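Local coordinates for flavin reductase domain protein (PDB 2QCK) that probably binds FMN and reduces flavin, as a member of the flavin reductase-like group, though its own substrates and partners are not established, at residues S62-P65 / A66-N69; W101-G104 / P105-P109. All coordinates share one frame; numbering follows the deposited sequence.

Contact 1: residues S62-P65 / A66-N69. With PO4 (phosphate ion), chain B.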
ATOM      1  N   SER A  62       6.882  16.541   8.970  1.00 35.02           N
ATOM      2  CA  SER A  62       6.476  17.484  10.026  1.00 32.24           C
ATOM      3  C   SER A  62       5.570  16.784  11.047  1.00 33.68           C
ATOM      4  O   SER A  62       5.355  17.266  12.144  1.00 37.48           O
ATOM      5  CB  SER A  62       5.750  18.687   9.386  1.00 33.33           C
ATOM      6  OG  SER A  62       4.609  18.251   8.674  1.00 41.86           O
ATOM      7  N   SER A  63       5.032  15.638  10.692  1.00 35.99           N
ATOM      8  CA  SER A  63       4.169  14.913  11.598  1.00 35.95           C
ATOM      9  C   SER A  63       4.875  13.759  12.319  1.00 36.45           C
ATOM     10  O   SER A  63       4.217  13.014  13.057  1.00 33.93           O
ATOM     11  CB  SER A  63       2.996  14.330  10.811  1.00 36.92           C
ATOM     12  OG  SER A  63       2.266  15.362  10.180  1.00 35.53           O
ATOM     13  N   TRP A  64       6.173  13.561  12.115  1.00 35.14           N
ATOM     14  CA  TRP A  64       6.839  12.390  12.743  1.00 35.14           C
ATOM     15  C   TRP A  64       6.833  12.466  14.297  1.00 33.46           C
ATOM     16  O   TRP A  64       6.493  11.483  14.971  1.00 36.08           O
ATOM     17  CB  TRP A  64       8.258  12.174  12.181  1.00 37.41           C
ATOM     18  CG  TRP A  64       9.012  11.185  12.993  1.00 36.14           C
ATOM     19  CD1 TRP A  64      10.031  11.438  13.873  1.00 34.50           C
ATOM     20  CD2 TRP A  64       8.715   9.792  13.111  1.00 38.24           C
ATOM     21  NE1 TRP A  64      10.431  10.267  14.486  1.00 32.94           N
ATOM     22  CE2 TRP A  64       9.638   9.239  14.041  1.00 32.06           C
ATOM     23  CE3 TRP A  64       7.800   8.945  12.484  1.00 38.03           C
ATOM     24  CZ2 TRP A  64       9.649   7.909  14.367  1.00 34.64           C
ATOM     25  CZ3 TRP A  64       7.807   7.613  12.836  1.00 34.67           C
ATOM     26  CH2 TRP A  64       8.727   7.109  13.764  1.00 37.66           C
ATOM     27  N   PRO A  65       7.181  13.619  14.868  1.00 34.91           N
ATOM     28  CA  PRO A  65       7.161  13.704  16.291  1.00 32.33           C
ATOM     29  C   PRO A  65       5.790  13.422  16.871  1.00 32.92           C
ATOM     30  O   PRO A  65       5.722  12.825  17.930  1.00 34.08           O
ATOM     31  CB  PRO A  65       7.611  15.143  16.565  1.00 33.30           C
ATOM     32  CG  PRO A  65       8.470  15.457  15.407  1.00 39.07           C
ATOM     33  CD  PRO A  65       7.684  14.868  14.277  1.00 34.21           C
ATOM     34  N   ALA A  66       4.717  13.837  16.193  1.00 30.66           N
ATOM     35  CA  ALA A  66       3.339  13.560  16.664  1.00 30.39           C
ATOM     36  C   ALA A  66       3.120  12.057  16.691  1.00 31.34           C
ATOM     37  O   ALA A  66       2.646  11.494  17.690  1.00 34.19           O
ATOM     38  CB  ALA A  66       2.287  14.218  15.766  1.00 30.78           C
ATOM     39  N   ILE A  67       3.549  11.402  15.621  1.00 31.47           N
ATOM     40  CA  ILE A  67       3.408   9.944  15.501  1.00 28.52           C
ATOM     41  C   ILE A  67       4.298   9.148  16.477  1.00 31.78           C
ATOM     42  O   ILE A  67       3.876   8.111  17.040  1.00 33.45           O
ATOM     43  CB  ILE A  67       3.657   9.518  14.015  1.00 32.44           C
ATOM     44  CG1 ILE A  67       2.576  10.117  13.091  1.00 35.71           C
ATOM     45  CG2 ILE A  67       3.621   8.005  13.855  1.00 26.14           C
ATOM     46  CD1 ILE A  67       1.197   9.465  13.175  1.00 30.85           C
ATOM     47  N   ALA A  68       5.549   9.563  16.616  1.00 27.92           N
ATOM     48  CA  ALA A  68       6.480   9.014  17.576  1.00 32.34           C
ATOM     49  C   ALA A  68       5.994   9.070  19.038  1.00 35.10           C
ATOM     50  O   ALA A  68       6.272   8.164  19.826  1.00 36.26           O
ATOM     51  CB  ALA A  68       7.828   9.735  17.460  1.00 32.49           C
ATOM     52  N   ASN A  69       5.281  10.136  19.387  1.00 33.40           N
ATOM     53  CA  ASN A  69       4.910  10.419  20.748  1.00 33.99           C
ATOM     54  C   ASN A  69       3.429  10.380  21.053  1.00 33.32           C
ATOM     55  O   ASN A  69       3.037  10.709  22.149  1.00 33.77           O
ATOM     56  CB  ASN A  69       5.468  11.771  21.125  1.00 33.79           C
ATOM     57  CG  ASN A  69       6.963  11.794  21.045  1.00 35.87           C
ATOM     58  OD1 ASN A  69       7.564  12.582  20.304  1.00 43.62           O
ATOM     59  ND2 ASN A  69       7.575  10.887  21.755  1.00 30.52           N
TER
HETATM   60  P   PO4 B 167      12.064   9.575  17.763  0.50 40.39           P
HETATM   61  O1  PO4 B 167      11.251   8.922  18.855  0.50 31.76           O
HETATM   62  O2  PO4 B 167      12.526   8.536  16.756  0.50 46.70           O
HETATM   63  O3  PO4 B 167      11.137  10.592  17.156  0.50 46.34           O
HETATM   64  O4  PO4 B 167      13.281  10.304  18.299  0.50 44.65           O

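Contact 2: residues W101-G104 / P105-P109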
ATOM      1  N   TRP A 101     -12.865  19.749   9.659  1.00 31.67           N
ATOM      2  CA  TRP A 101     -12.527  18.702  10.590  1.00 32.84           C
ATOM      3  C   TRP A 101     -13.076  19.025  11.957  1.00 33.79           C
ATOM      4  O   TRP A 101     -13.433  20.153  12.246  1.00 31.44           O
ATOM      5  CB  TRP A 101     -10.995  18.554  10.686  1.00 37.77           C
ATOM      6  CG  TRP A 101     -10.361  19.759  11.261  1.00 35.86           C
ATOM      7  CD1 TRP A 101     -10.114  20.942  10.615  1.00 37.32           C
ATOM      8  CD2 TRP A 101      -9.952  19.947  12.618  1.00 42.13           C
ATOM      9  NE1 TRP A 101      -9.561  21.836  11.478  1.00 37.64           N
ATOM     10  CE2 TRP A 101      -9.451  21.261  12.719  1.00 36.87           C
ATOM     11  CE3 TRP A 101      -9.948  19.129  13.759  1.00 36.02           C
ATOM     12  CZ2 TRP A 101      -8.939  21.774  13.912  1.00 39.81           C
ATOM     13  CZ3 TRP A 101      -9.457  19.641  14.937  1.00 36.89           C
ATOM     14  CH2 TRP A 101      -8.969  20.960  15.015  1.00 38.05           C
ATOM     15  N   GLU A 102     -13.125  18.017  12.802  1.00 34.30           N
ATOM     16  CA  GLU A 102     -13.345  18.228  14.211  1.00 36.17           C
ATOM     17  C   GLU A 102     -12.799  17.070  15.015  1.00 34.35           C
ATOM     18  O   GLU A 102     -12.533  16.003  14.476  1.00 39.94           O
ATOM     19  CB  GLU A 102     -14.824  18.380  14.474  1.00 37.51           C
ATOM     20  CG  GLU A 102     -15.588  17.098  14.192  1.00 42.73           C
ATOM     21  CD  GLU A 102     -17.061  17.377  13.939  1.00 62.21           C
ATOM     22  OE1 GLU A 102     -17.643  18.227  14.681  1.00 55.78           O
ATOM     23  OE2 GLU A 102     -17.616  16.753  12.995  1.00 69.03           O
ATOM     24  N   LEU A 103     -12.616  17.306  16.305  1.00 34.00           N
ATOM     25  CA  LEU A 103     -12.085  16.304  17.214  1.00 34.28           C
ATOM     26  C   LEU A 103     -13.122  15.235  17.435  1.00 33.36           C
ATOM     27  O   LEU A 103     -14.265  15.542  17.805  1.00 33.31           O
ATOM     28  CB  LEU A 103     -11.735  16.937  18.572  1.00 33.66           C
ATOM     29  CG  LEU A 103     -10.501  17.841  18.600  1.00 36.45           C
ATOM     30  CD1 LEU A 103     -10.281  18.315  20.001  1.00 39.32           C
ATOM     31  CD2 LEU A 103      -9.233  17.176  18.022  1.00 32.25           C
ATOM     32  N   GLY A 104     -12.721  13.989  17.244  1.00 33.89           N
ATOM     33  CA  GLY A 104     -13.571  12.848  17.521  1.00 36.93           C
ATOM     34  C   GLY A 104     -13.081  12.046  18.714  1.00 40.06           C
ATOM     35  O   GLY A 104     -12.331  12.561  19.553  1.00 39.05           O
ATOM     36  N   PRO A 105     -13.455  10.757  18.765  1.00 43.92           N
ATOM     37  CA  PRO A 105     -13.004   9.799  19.779  1.00 43.90           C
ATOM     38  C   PRO A 105     -11.518   9.905  20.052  1.00 41.14           C
ATOM     39  O   PRO A 105     -10.745  10.085  19.121  1.00 39.51           O
ATOM     40  CB  PRO A 105     -13.298   8.445  19.125  1.00 44.57           C
ATOM     41  CG  PRO A 105     -14.507   8.715  18.316  1.00 49.30           C
ATOM     42  CD  PRO A 105     -14.326  10.114  17.766  1.00 44.86           C
ATOM     43  N   TYR A 106     -11.156   9.812  21.328  1.00 40.28           N
ATOM     44  CA  TYR A 106      -9.787   9.954  21.797  1.00 38.50           C
ATOM     45  C   TYR A 106      -9.138  11.269  21.365  1.00 37.90           C
ATOM     46  O   TYR A 106      -7.902  11.376  21.329  1.00 40.01           O
ATOM     47  CB  TYR A 106      -8.948   8.769  21.338  1.00 39.54           C
ATOM     48  CG  TYR A 106      -9.593   7.422  21.580  1.00 39.25           C
ATOM     49  CD1 TYR A 106      -9.386   6.729  22.765  1.00 42.41           C
ATOM     50  CD2 TYR A 106     -10.398   6.841  20.629  1.00 42.16           C
ATOM     51  CE1 TYR A 106      -9.963   5.490  22.985  1.00 44.42           C
ATOM     52  CE2 TYR A 106     -10.976   5.601  20.833  1.00 45.06           C
ATOM     53  CZ  TYR A 106     -10.758   4.929  22.012  1.00 43.42           C
ATOM     54  OH  TYR A 106     -11.356   3.699  22.216  1.00 51.47           O
ATOM     55  N   GLU A 107      -9.958  12.266  21.034  1.00 33.43           N
ATOM     56  CA  GLU A 107      -9.472  13.579  20.589  1.00 34.59           C
ATOM     57  C   GLU A 107      -8.696  13.482  19.271  1.00 33.60           C
ATOM     58  O   GLU A 107      -7.870  14.336  18.972  1.00 35.27           O
ATOM     59  CB  GLU A 107      -8.568  14.203  21.650  1.00 36.55           C
ATOM     60  CG  GLU A 107      -9.206  14.289  23.020  1.00 44.72           C
ATOM     61  CD  GLU A 107      -9.916  15.595  23.208  1.00 59.00           C
ATOM     62  OE1 GLU A 107      -9.217  16.607  23.433  1.00 68.16           O
ATOM     63  OE2 GLU A 107     -11.163  15.616  23.110  1.00 72.86           O
ATOM     64  N   VAL A 108      -8.938  12.425  18.508  1.00 32.11           N
ATOM     65  CA  VAL A 108      -8.348  12.287  17.184  1.00 31.60           C
ATOM     66  C   VAL A 108      -9.047  13.294  16.258  1.00 32.14           C
ATOM     67  O   VAL A 108     -10.289  13.473  16.326  1.00 33.01           O
ATOM     68  CB  VAL A 108      -8.515  10.848  16.648  1.00 32.51           C
ATOM     69  CG1 VAL A 108      -7.999  10.726  15.176  1.00 29.21           C
ATOM     70  CG2 VAL A 108      -7.784   9.853  17.559  1.00 27.43           C
ATOM     71  N   PRO A 109      -8.266  13.992  15.399  1.00 32.71           N
ATOM     72  CA  PRO A 109      -8.917  14.863  14.426  1.00 29.31           C
ATOM     73  C   PRO A 109      -9.562  14.056  13.306  1.00 29.51           C
ATOM     74  O   PRO A 109      -8.894  13.263  12.612  1.00 30.97           O
ATOM     75  CB  PRO A 109      -7.761  15.717  13.892  1.00 29.83           C
ATOM     76  CG  PRO A 109      -6.604  15.462  14.792  1.00 26.07           C
ATOM     77  CD  PRO A 109      -6.802  14.073  15.268  1.00 27.80           C
TER

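Contact 1: residues S62-P65 / A66-N69
Trp64 reaches forward along the helix and lays its indole over the methyl of Ala68, one turn on. The Ala68 CB sits 4.2 Å from the centroid of the five-membered ring of Trp64, over one face and displaced toward the rim, in a CH-pi contact whose nearest pair is Trp64 CE2 and Ala68 CB at 3.9 Å. With CG anti to the backbone N (chi1 169°), and thus beside the carbonyl carbon, the ring leans forward over the next turn, which brings it above Ala68. Its NE1 then donates a weak, bent bond of 2.8 Å to O3 of a phosphate ion, probably carried in from the crystallisation liquor; Ala68 CB touches the same oxygen.

Beneath the ring the backbone is knit i to i+4. Ala68 N meets Trp64 O at 2.7 Å, almost straight (176°), and Ile67 N reaches Ser63 O at 3.1 Å. Pro65 sits in the first turn of the short helix 64-69, where the amide hydrogen a proline lacks would have no carbonyl of this helix to meet. Its carbonyl still accepts, taking a weak bond from Asn69 N. In the flavin reductase-like domain this helix links strands 51-58 and 72-77 and packs on the main sheet: Pro65 and Ala66 rest on Tyr31, while Ala66 also meets Val29 and Tyr36. Ala66 is buried, its CB 3.5 Å from Ser63 O. Ile67 brings CG1 to the same carbonyl oxygen, 3.3 Å from Ser63 O, while its side chain also touches Phe38, Met57 and Ile122.

Contact 2: residues W101-G104 / P105-P109
Gly104 and Val108 close the neck of a tight turn: Gly104 N donates to Val108 O at 2.7 Å, with an angle of 177° at the hydrogen. That same Val108 oxygen also has the CA of Leu103 beside it, 3.5 Å from Leu103 CA to Val108 O, as a CA-H...O contact. The Gly104 carbonyl is used as well, though less well aimed: Glu107 N approaches Gly104 O at 2.8 Å in a weak bond, bent to 125°. One residue further on, Val108 N gives its hydrogen to Pro105 O at 3.0 Å.

These last two bonds span overlapping turns. Pro105 and Tyr106 hold the corners of one close to type II, and Tyr106 and Glu107, both with left-handed backbone angles, those of one close to type I'. Together they form the end of a beta hairpin whose arms, strands 101-103 and 109-111, make a small antiparallel sheet beside the main one. Leu103 and Pro109 are a non-hydrogen-bonded pair in it, and the next backbone bonding joins Glu102 with Ile110.

On the face shared by Leu103 and Pro109, Leu103 sends CD2 to within 3.3 Å of Glu107 O, an oxygen that accepts a hydrogen bond from Asn30 ND2. A chi1 of 65°, with CG between the backbone N and the carbonyl carbon, carries the Trp101 indole to Pro109, where Trp101 CE3 meets Pro109 CB at 4.1 Å. Leu103 CD2 lies at the edge of the indole, in its plane. The Trp101 NE1 hydrogen goes to Phe96 O. Pro109 O is bonded to Thr28 OG1, and the Tyr106 ring stacks on His72.

After helix 10-18 the chain runs through strands 22-31, 34-40, 44-48 and 51-58, then turns into the helix of contact 1. Strand 72-77 and helix 83-88 follow before contact 2 closes the hairpin between strands 101-103 and 109-111. The two are in series, neither nested nor crossing, and each is a local closure: one winds a helical turn, the other reverses the chain. The centres of contact 1 and contact 2 lie about 17 Å apart, and the nearest atoms of contact 1 and contact 2 are about 9 Å apart, without touching. What joins them is the main antiparallel sheet, since both pack on strands 22-31, 34-40 and 116-127; residues 62-69 additionally lean on strand 51-58.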